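Local coordinates for protein transaminase (Bacillus megaterium, PDB 5G0A) that probably transfers amino groups between amines and carbonyl compounds with S selectivity, using bound pyridoxal-5'-phosphate as cofactor, as a class-III aminotransferase, at residues G65-Q69 against K70-A74; A98-I102 against E103-G107; K425-K429 against G430-G434. All blocks are in the same frame, centred on the assembly; numbering follows the deposited sequence.

Contact 1: G65-Q69 against K70-A74; sequences GQKNQ and KVNAA. Unlike the reference sequence in segment 65-69: Gln69 (reference Pro).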
loop_
_atom_site.group_PDB
_atom_site.type_symbol
_atom_site.label_atom_id
_atom_site.label_comp_id
_atom_site.label_asym_id
_atom_site.label_seq_id
_atom_site.Cartn_x
_atom_site.Cartn_y
_atom_site.Cartn_z
ATOM N N GLY B 65 -10.415 38.624 13.640
ATOM C CA GLY B 65 -11.787 39.132 13.546
ATOM C C GLY B 65 -12.320 39.140 12.119
ATOM O O GLY B 65 -11.571 39.234 11.147
ATOM N N GLN B 66 -13.640 39.051 12.002
ATOM C CA GLN B 66 -14.298 39.030 10.712
ATOM C C GLN B 66 -14.234 40.384 10.053
ATOM O O GLN B 66 -14.551 41.400 10.693
ATOM C CB GLN B 66 -15.779 38.685 10.895
ATOM C CG GLN B 66 -16.049 37.238 11.311
ATOM C CD GLN B 66 -16.092 36.285 10.134
ATOM O OE1 GLN B 66 -15.932 36.695 8.968
ATOM N NE2 GLN B 66 -16.331 35.009 10.425
ATOM N N LYS B 67 -13.872 40.395 8.776
ATOM C CA LYS B 67 -13.985 41.622 7.942
ATOM C C LYS B 67 -13.237 42.790 8.568
ATOM O O LYS B 67 -13.768 43.907 8.771
ATOM C CB LYS B 67 -15.468 41.949 7.653
ATOM C CG LYS B 67 -15.692 42.874 6.451
ATOM C CD LYS B 67 -17.172 43.176 6.236
ATOM C CE LYS B 67 -17.709 44.198 7.232
ATOM N NZ LYS B 67 -19.182 43.978 7.448
ATOM N N ASN B 68 -11.979 42.536 8.887
ATOM C CA ASN B 68 -11.100 43.585 9.356
ATOM C C ASN B 68 -10.865 44.584 8.229
ATOM O O ASN B 68 -10.441 44.225 7.128
ATOM C CB ASN B 68 -9.777 42.988 9.832
ATOM C CG ASN B 68 -8.770 44.052 10.211
ATOM O OD1 ASN B 68 -8.071 44.585 9.354
ATOM N ND2 ASN B 68 -8.657 44.337 11.499
ATOM N N GLN B 69 -11.141 45.856 8.520
ATOM C CA GLN B 69 -11.059 46.898 7.502
ATOM C C GLN B 69 -9.670 47.103 6.940
ATOM O O GLN B 69 -9.530 47.349 5.738
ATOM C CB GLN B 69 -11.631 48.211 8.053
ATOM C CG GLN B 69 -13.103 48.046 8.399
ATOM C CD GLN B 69 -13.915 47.523 7.225
ATOM O OE1 GLN B 69 -14.468 46.417 7.273
ATOM N NE2 GLN B 69 -13.951 48.299 6.138
ATOM N N LYS B 70 -8.642 46.994 7.782
ATOM C CA LYS B 70 -7.287 47.190 7.305
ATOM C C LYS B 70 -6.852 46.064 6.340
ATOM O O LYS B 70 -6.182 46.321 5.329
ATOM C CB LYS B 70 -6.308 47.311 8.479
ATOM C CG LYS B 70 -6.506 48.542 9.352
ATOM C CD LYS B 70 -5.468 48.572 10.464
ATOM C CE LYS B 70 -5.466 49.896 11.216
ATOM N NZ LYS B 70 -4.924 49.674 12.588
ATOM N N VAL B 71 -7.201 44.824 6.686
ATOM C CA VAL B 71 -6.900 43.694 5.801
ATOM C C VAL B 71 -7.642 43.820 4.489
ATOM O O VAL B 71 -7.056 43.698 3.422
ATOM C CB VAL B 71 -7.194 42.331 6.462
ATOM C CG1 VAL B 71 -7.064 41.197 5.449
ATOM C CG2 VAL B 71 -6.208 42.116 7.604
ATOM N N ASN B 72 -8.928 44.111 4.569
ATOM C CA ASN B 72 -9.705 44.219 3.345
ATOM C C ASN B 72 -9.248 45.374 2.447
ATOM O O ASN B 72 -9.199 45.223 1.220
ATOM C CB ASN B 72 -11.203 44.227 3.665
ATOM C CG ASN B 72 -11.720 42.841 4.037
ATOM O OD1 ASN B 72 -10.931 41.924 4.319
ATOM N ND2 ASN B 72 -13.038 42.667 4.002
ATOM N N ALA B 73 -8.887 46.512 3.056
ATOM C CA ALA B 73 -8.279 47.610 2.283
ATOM C C ALA B 73 -6.983 47.164 1.602
ATOM O O ALA B 73 -6.727 47.516 0.436
ATOM C CB ALA B 73 -8.038 48.838 3.153
ATOM N N ALA B 74 -6.171 46.381 2.321
ATOM C CA ALA B 74 -4.925 45.882 1.762
ATOM C C ALA B 74 -5.190 44.956 0.561
ATOM O O ALA B 74 -4.479 45.006 -0.416
ATOM C CB ALA B 74 -4.108 45.161 2.823
#
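Asn68 reaches forward over the start of helix 69-78 and caps it: its OD1 accepts from Val71 N at 2.8 Å, the bond lying in the carbonyl plane of the side-chain amide. A chi1 of 175° sets CG trans to the backbone N of Asn68 and beside its carbonyl carbon, and chi2 of -84° then turns OD1 to the helix start. From the same position OD1 also rests against the flank of Val71, 3.6 Å from CG2. The main-chain oxygen of Asn68 opens the regular helical bonding by accepting from Asn72 N at 3.0 Å, and Gln69 O does the same for Ala73 N at 2.9 Å. Lys67 and Asn72 meet at about a right angle, with the aliphatic CG of Lys67 3.6 Å from ND2 of Asn72. That amide faces the second subunit, where ND2 gives hydrogen bonds to Leu79 O and Tyr82 O, while Lys67 NZ turns to Thr39 O of its own chain. An alanine at Asn68 would lose OD1, and Val71 N would probably be left without its cap, making the first turn less firmly held. Chemically, the side-chain carbonyl stands in for a missing main-chain acceptor, and its negative end would favourably face the helix dipole.

Contact 2: A98-I102 against E103-G107; sequences AKIII and EDILG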
loop_
_atom_site.group_PDB
_atom_site.type_symbol
_atom_site.label_atom_id
_atom_site.label_comp_id
_atom_site.label_asym_id
_atom_site.label_seq_id
_atom_site.Cartn_x
_atom_site.Cartn_y
_atom_site.Cartn_z
ATOM N N ALA B 98 6.967 35.877 3.901
ATOM C CA ALA B 98 7.950 34.931 4.438
ATOM C C ALA B 98 8.920 35.646 5.393
ATOM O O ALA B 98 9.259 35.108 6.465
ATOM C CB ALA B 98 8.700 34.240 3.309
ATOM N N LYS B 99 9.333 36.856 5.007
ATOM C CA LYS B 99 10.215 37.693 5.856
ATOM C C LYS B 99 9.544 38.013 7.207
ATOM O O LYS B 99 10.179 37.933 8.263
ATOM C CB LYS B 99 10.654 38.971 5.109
ATOM C CG LYS B 99 11.537 39.922 5.947
ATOM C CD LYS B 99 10.692 40.889 6.745
ATOM C CE LYS B 99 11.528 41.932 7.490
ATOM N NZ LYS B 99 10.661 43.016 8.027
ATOM N N ILE B 100 8.259 38.359 7.177
ATOM C CA ILE B 100 7.527 38.636 8.402
ATOM C C ILE B 100 7.544 37.440 9.325
ATOM O O ILE B 100 7.825 37.571 10.518
ATOM C CB ILE B 100 6.081 39.065 8.127
ATOM C CG1 ILE B 100 6.105 40.413 7.379
ATOM C CG2 ILE B 100 5.295 39.184 9.433
ATOM C CD1 ILE B 100 4.750 40.803 6.824
ATOM N N ILE B 101 7.250 36.260 8.781
ATOM C CA ILE B 101 7.195 35.073 9.628
ATOM C C ILE B 101 8.572 34.764 10.217
ATOM O O ILE B 101 8.682 34.537 11.423
ATOM C CB ILE B 101 6.641 33.844 8.867
ATOM C CG1 ILE B 101 5.150 34.054 8.576
ATOM C CG2 ILE B 101 6.842 32.555 9.694
ATOM C CD1 ILE B 101 4.611 33.069 7.552
ATOM N N ILE B 102 9.615 34.830 9.396
ATOM C CA ILE B 102 10.946 34.379 9.829
ATOM C C ILE B 102 11.688 35.425 10.678
ATOM O O ILE B 102 12.302 35.073 11.699
ATOM C CB ILE B 102 11.785 33.872 8.615
ATOM C CG1 ILE B 102 11.149 32.555 8.087
ATOM C CG2 ILE B 102 13.265 33.667 8.981
ATOM C CD1 ILE B 102 11.573 32.173 6.668
ATOM N N GLU B 103 11.584 36.694 10.291
ATOM C CA GLU B 103 12.391 37.754 10.905
ATOM C C GLU B 103 11.649 38.691 11.848
ATOM O O GLU B 103 12.305 39.365 12.664
ATOM C CB GLU B 103 13.106 38.580 9.834
ATOM C CG GLU B 103 14.067 37.786 8.968
ATOM C CD GLU B 103 15.156 37.075 9.757
ATOM O OE1 GLU B 103 15.094 37.045 11.000
ATOM O OE2 GLU B 103 16.080 36.525 9.124
ATOM N N ASP B 104 10.317 38.777 11.720
ATOM C CA ASP B 104 9.508 39.662 12.592
ATOM C C ASP B 104 8.663 38.947 13.653
ATOM O O ASP B 104 8.336 39.504 14.701
ATOM C CB ASP B 104 8.640 40.616 11.752
ATOM C CG ASP B 104 9.453 41.398 10.735
ATOM O OD1 ASP B 104 10.677 41.609 10.957
ATOM O OD2 ASP B 104 8.871 41.806 9.711
ATOM N N ILE B 105 8.301 37.698 13.375
ATOM C CA ILE B 105 7.574 36.883 14.320
ATOM C C ILE B 105 8.499 35.897 15.060
ATOM O O ILE B 105 8.468 35.807 16.301
ATOM C CB ILE B 105 6.422 36.147 13.583
ATOM C CG1 ILE B 105 5.409 37.203 13.076
ATOM C CG2 ILE B 105 5.792 35.095 14.491
ATOM C CD1 ILE B 105 4.167 36.667 12.373
ATOM N N LEU B 106 9.322 35.173 14.308
ATOM C CA LEU B 106 10.187 34.122 14.894
ATOM C C LEU B 106 11.670 34.519 14.966
ATOM O O LEU B 106 12.573 33.660 15.038
ATOM C CB LEU B 106 10.020 32.813 14.097
ATOM C CG LEU B 106 8.653 32.137 14.236
ATOM C CD1 LEU B 106 8.617 30.953 13.254
ATOM C CD2 LEU B 106 8.368 31.665 15.674
ATOM N N GLY B 107 11.936 35.824 14.964
ATOM C CA GLY B 107 13.330 36.297 15.009
ATOM C C GLY B 107 14.086 35.905 16.268
ATOM O O GLY B 107 15.316 35.943 16.285
HETATM O O HOH W 1 14.014 33.229 12.658
#
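The C-terminal end of helix 92-105 widens into a pi-type turn, and this contact holds the switch. Glu103 N still bonds to Lys99 O at 2.8 Å in the alpha-helical manner. One residue on, Ile100 O takes two donors: Ile105 N lies almost in line with the carbonyl bond at 2.9 Å, whereas Asp104 N sits above the carbonyl plane. Leu106 N then reaches back five residues to Ile101 O. Side chains follow the same five-residue spacing. Lys99 bends at chi2 (-88°), bringing its ammonium beside Asp104 in a salt bridge that uses the syn lone pair of OD2, with NZ to OD2 at 2.7 Å. Ile100 CG2 meets Ile105 CD1 at 4.0 Å, the two branched chains slanting across each other, and Ile101 CG2 touches Leu106 CD1 more loosely. The apolar side chains pack on the same chain: Ile100 and Ile101 on helix 335-350, Ile102 and Leu106 on strands 112-118 and 308-313. In the modelled conformer Glu103 OE2 bonds to Tyr20 OH of the second subunit. Where the helix ends, a water bonds to two backbone carbonyls, Ile102 O at 2.7 Å and Leu106 O at 2.8 Å.

Contact 3: K425-K429 against G430-G434; sequences KALEK and GVLIG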
loop_
_atom_site.group_PDB
_atom_site.type_symbol
_atom_site.label_atom_id
_atom_site.label_comp_id
_atom_site.label_asym_id
_atom_site.label_seq_id
_atom_site.Cartn_x
_atom_site.Cartn_y
_atom_site.Cartn_z
ATOM N N LYS B 425 -29.185 24.960 22.823
ATOM C CA LYS B 425 -29.734 25.804 23.883
ATOM C C LYS B 425 -29.121 27.201 23.877
ATOM O O LYS B 425 -29.833 28.202 24.006
ATOM C CB LYS B 425 -29.568 25.136 25.263
ATOM C CG LYS B 425 -30.341 23.833 25.449
ATOM C CD LYS B 425 -31.812 23.917 25.043
ATOM C CE LYS B 425 -32.633 24.728 26.032
ATOM N NZ LYS B 425 -34.066 24.752 25.634
ATOM N N ALA B 426 -27.805 27.281 23.702
ATOM C CA ALA B 426 -27.143 28.583 23.636
ATOM C C ALA B 426 -27.652 29.437 22.462
ATOM O O ALA B 426 -27.669 30.669 22.552
ATOM C CB ALA B 426 -25.632 28.419 23.597
ATOM N N LEU B 427 -28.101 28.783 21.391
ATOM C CA LEU B 427 -28.606 29.485 20.198
ATOM C C LEU B 427 -29.829 30.364 20.480
ATOM O O LEU B 427 -30.009 31.420 19.867
ATOM C CB LEU B 427 -28.924 28.489 19.073
ATOM C CG LEU B 427 -29.222 29.043 17.669
ATOM C CD1 LEU B 427 -28.064 29.874 17.120
ATOM C CD2 LEU B 427 -29.581 27.918 16.709
ATOM N N GLU B 428 -30.670 29.922 21.411
ATOM C CA GLU B 428 -31.805 30.725 21.871
ATOM C C GLU B 428 -31.353 32.090 22.391
ATOM O O GLU B 428 -32.114 33.061 22.335
ATOM C CB GLU B 428 -32.570 29.986 22.972
ATOM C CG GLU B 428 -33.063 28.603 22.582
ATOM C CD GLU B 428 -33.712 27.866 23.742
ATOM O OE1 GLU B 428 -33.971 28.504 24.784
ATOM O OE2 GLU B 428 -33.962 26.652 23.610
ATOM N N LYS B 429 -30.123 32.152 22.898
ATOM C CA LYS B 429 -29.518 33.397 23.374
ATOM C C LYS B 429 -28.704 34.131 22.296
ATOM O O LYS B 429 -27.979 35.086 22.598
ATOM C CB LYS B 429 -28.655 33.121 24.615
ATOM C CG LYS B 429 -29.431 32.595 25.823
ATOM C CD LYS B 429 -30.308 33.665 26.465
ATOM C CE LYS B 429 -29.481 34.683 27.243
ATOM N NZ LYS B 429 -30.302 35.787 27.831
ATOM N N GLY B 430 -28.841 33.679 21.045
ATOM C CA GLY B 430 -28.101 34.234 19.904
ATOM C C GLY B 430 -26.598 33.979 19.937
ATOM O O GLY B 430 -25.831 34.768 19.386
ATOM N N VAL B 431 -26.182 32.896 20.600
ATOM C CA VAL B 431 -24.766 32.551 20.737
ATOM C C VAL B 431 -24.503 31.201 20.084
ATOM O O VAL B 431 -25.298 30.259 20.233
ATOM C CB VAL B 431 -24.294 32.548 22.218
ATOM C CG1 VAL B 431 -22.852 32.056 22.342
ATOM C CG2 VAL B 431 -24.409 33.947 22.824
ATOM N N LEU B 432 -23.418 31.138 19.303
ATOM C CA LEU B 432 -22.931 29.878 18.723
ATOM C C LEU B 432 -21.776 29.386 19.578
ATOM O O LEU B 432 -20.720 30.008 19.619
ATOM C CB LEU B 432 -22.451 30.096 17.267
ATOM C CG LEU B 432 -23.528 30.600 16.292
ATOM C CD1 LEU B 432 -22.929 31.185 15.018
ATOM C CD2 LEU B 432 -24.490 29.467 15.948
ATOM N N ILE B 433 -21.976 28.278 20.273
ATOM C CA ILE B 433 -20.941 27.725 21.156
ATOM C C ILE B 433 -21.255 26.252 21.323
ATOM O O ILE B 433 -22.427 25.870 21.294
ATOM C CB ILE B 433 -20.871 28.477 22.520
ATOM C CG1 ILE B 433 -19.553 28.198 23.252
ATOM C CG2 ILE B 433 -22.086 28.155 23.395
ATOM C CD1 ILE B 433 -19.187 29.228 24.315
ATOM N N GLY B 434 -20.217 25.431 21.451
ATOM C CA GLY B 434 -20.378 23.983 21.513
ATOM C C GLY B 434 -19.063 23.270 21.296
ATOM O O GLY B 434 -18.035 23.670 21.853
#
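Ala426 and Val431 are joined across a helix-to-strand turn, in which the chain leaves helix 418-427 through a type I beta turn, Leu427 to Gly430, and enters strand 431-432 at the margin of a small mixed sheet. Two main-chain bonds close this reversal. Gly430 N donates to Leu427 O at 2.8 Å, approaching from well above the carbonyl plane, and a weak bond runs from Val431 N to Ala426 O at 3.3 Å. Ala426 O also receives Lys429 N, so two amides converge on it. Gly430 has positive phi (67°), which favours glycine, and a CB there would clash with Lys429 O.

Apolar contacts tie 426-427 to the outgoing segment 432-433. The methyl of Ala426 points toward the outgoing chain and meets Ile433 CG2 at 3.6 Å. Leu427 and Leu432 lie side by side and point the same way, CD1 of the first 3.8 Å from CD2 of the second; chi1 of -169° in Leu427 swings its branch to the carbonyl side, where it can reach the strand. Around them, Ala460 of helix 451-468 covers Ala426 and Val431, while Leu432 packs on strand 51-54, its backbone bonding to Leu53 and Phe55, and on Tyr89 of the second subunit.

One salt bridge lies within 425-429. Its lysine, Lys425, makes a cation-pi contact with Tyr467, and Glu428 OE1 bonds to Tyr463. The two charges pair with each other: Lys425 NZ meets Glu428 OE2 at 2.8 Å, on the syn side but 23° out of the carboxylate plane.

How the contacts relate
From the N terminus, the three contacts come in series; none nests in or crosses another, and each is a short local closure. Contact 1 starts helix 69-78, and contact 2 ends the next helix, 92-105, so the pair mark opposite kinds of helix terminus. Their centres are 21 Å apart without touching, yet both lean on helix 335-350 and both meet the second subunit. Contact 3 comes far later, turning helix 418-427 into strand 431-432 beside strand 51-54. It lies across the chain's centre from contact 2, with centres 38 Å apart, while its nearest atoms are about 9 Å from those of contact 1.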